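Local coordinates for protein putative DsbA oxidoreductase SCO1869 (Streptomyces coelicolor A3, PDB 3GL5) that is probably a thiol-disulfide oxidoreductase of the DsbA family, with a thioredoxin-type domain, at residues Q210-G213 with E214-P217. Residues are numbered along the deposited sequence; the frame is centred on the assembly and turned at random. Where two conformers were deposited one is given.
Sequences QAWG and ERTP
E214 N donates to Q210 O at 2.9 Å, an i-to-i+4 backbone bond at the C-terminal end of helix 201-213. R215 NE donates to W212 O at 3.1 Å. W212 O receives this bond on a lone pair, in its carbonyl plane, and lies at the edge of the R215 guanidinium. R215 N also reaches W212 O, in a weak bond of 3.4 Å, so one carbonyl at the helix end takes both the backbone and the side chain of R215. The same guanidinium lies flat on one face of the W212 indole, with planes 16° apart. This is a cation-pi stack: R215 CZ sits over the ring face, 4.2 Å from the centroid of the W212 six-membered ring. NH2 lies closest to the ring, near CE2 and CZ2. The R215 chain bends at chi3 (-56°) to turn its flat end onto the indole. With an alanine here in place of R215, W212 O would probably lose its side-chain donor and the indole the cation stacked on that face. Helix 201-213 is the last helix of this thioredoxin-type fold, and here the chain leaves it for strand 219-221. The contact lies at the surface; its centre is about 24 Å from the centre of the chain. W212 also stacks with H32 and touches M3 of strand 3-9, so its ring joins the helix end to the rest of the domain. On another side of the helix, in the conformer given, the E214 carboxylate lies beside Q210 CG, in the aliphatic part of that side chain. E214 OE1 is hydrogen-bonded to the hydroxyl of Y193. I221 of the second subunit packs against Q210.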
loop_
_atom_site.group_PDB
_atom_site.type_symbol
_atom_site.label_atom_id
_atom_site.label_comp_id
_atom_site.label_asym_id
_atom_site.label_seq_id
_atom_site.Cartn_x
_atom_site.Cartn_y
_atom_site.Cartn_z
ATOM N N GLN A 210 -10.339 -16.125 -11.994
ATOM C CA GLN A 210 -9.354 -17.176 -11.888
ATOM C C GLN A 210 -8.428 -16.895 -10.719
ATOM O O GLN A 210 -8.182 -17.765 -9.894
ATOM C CB GLN A 210 -8.557 -17.245 -13.191
ATOM C CG GLN A 210 -7.993 -18.601 -13.489
ATOM C CD GLN A 210 -7.247 -18.618 -14.796
ATOM O OE1 GLN A 210 -7.463 -17.764 -15.655
ATOM N NE2 GLN A 210 -6.359 -19.584 -14.954
ATOM N N ALA A 211 -7.943 -15.661 -10.651
ATOM C CA ALA A 211 -7.018 -15.217 -9.606
ATOM C C ALA A 211 -7.696 -15.381 -8.263
ATOM O O ALA A 211 -7.135 -16.014 -7.361
ATOM C CB ALA A 211 -6.607 -13.770 -9.812
ATOM N N TRP A 212 -8.909 -14.840 -8.143
ATOM C CA TRP A 212 -9.705 -15.032 -6.929
ATOM C C TRP A 212 -9.924 -16.513 -6.652
ATOM O O TRP A 212 -9.668 -16.995 -5.552
ATOM C CB TRP A 212 -11.055 -14.361 -7.080
ATOM C CG TRP A 212 -11.846 -14.339 -5.826
ATOM C CD1 TRP A 212 -12.773 -15.276 -5.409
ATOM C CD2 TRP A 212 -11.816 -13.321 -4.821
ATOM N NE1 TRP A 212 -13.303 -14.893 -4.200
ATOM C CE2 TRP A 212 -12.740 -13.699 -3.817
ATOM C CE3 TRP A 212 -11.099 -12.124 -4.670
ATOM C CZ2 TRP A 212 -12.962 -12.922 -2.671
ATOM C CZ3 TRP A 212 -11.320 -11.346 -3.532
ATOM C CH2 TRP A 212 -12.243 -11.752 -2.544
ATOM N N GLY A 213 -10.369 -17.239 -7.670
ATOM C CA GLY A 213 -10.809 -18.605 -7.459
ATOM C C GLY A 213 -9.698 -19.488 -6.941
ATOM O O GLY A 213 -9.932 -20.399 -6.160
ATOM N N GLU A 214 -8.476 -19.203 -7.365
ATOM C CA GLU A 214 -7.365 -20.099 -7.109
ATOM C C GLU A 214 -6.469 -19.783 -5.915
ATOM O O GLU A 214 -5.483 -20.481 -5.703
ATOM C CB GLU A 214 -6.537 -20.281 -8.383
ATOM C CG GLU A 214 -7.308 -21.054 -9.458
ATOM C CD GLU A 214 -6.888 -20.682 -10.873
ATOM O OE1 GLU A 214 -5.976 -19.829 -11.006
ATOM O OE2 GLU A 214 -7.459 -21.250 -11.850
ATOM N N ARG A 215 -6.787 -18.744 -5.140
ATOM C CA ARG A 215 -6.044 -18.497 -3.909
ATOM C C ARG A 215 -6.335 -19.640 -2.950
ATOM O O ARG A 215 -7.487 -19.874 -2.592
ATOM C CB ARG A 215 -6.452 -17.181 -3.239
ATOM C CG ARG A 215 -6.767 -16.046 -4.188
ATOM C CD ARG A 215 -7.584 -14.986 -3.494
ATOM N NE ARG A 215 -8.801 -15.559 -2.924
ATOM C CZ ARG A 215 -9.333 -15.179 -1.765
ATOM N NH1 ARG A 215 -8.734 -14.243 -1.039
ATOM N NH2 ARG A 215 -10.438 -15.757 -1.320
ATOM N N THR A 216 -5.299 -20.359 -2.530
ATOM C CA THR A 216 -5.486 -21.420 -1.528
ATOM C C THR A 216 -5.375 -20.772 -0.163
ATOM O O THR A 216 -4.752 -19.713 -0.052
ATOM C CB THR A 216 -4.432 -22.552 -1.648
ATOM O OG1 THR A 216 -3.114 -21.999 -1.491
ATOM C CG2 THR A 216 -4.550 -23.263 -3.009
ATOM N N PRO A 217 -5.983 -21.373 0.880
ATOM C CA PRO A 217 -5.757 -20.792 2.199
ATOM C C PRO A 217 -4.255 -20.656 2.513
ATOM O O PRO A 217 -3.429 -21.288 1.837
ATOM C CB PRO A 217 -6.462 -21.789 3.122
ATOM C CG PRO A 217 -7.628 -22.256 2.297
ATOM C CD PRO A 217 -7.062 -22.388 0.909
#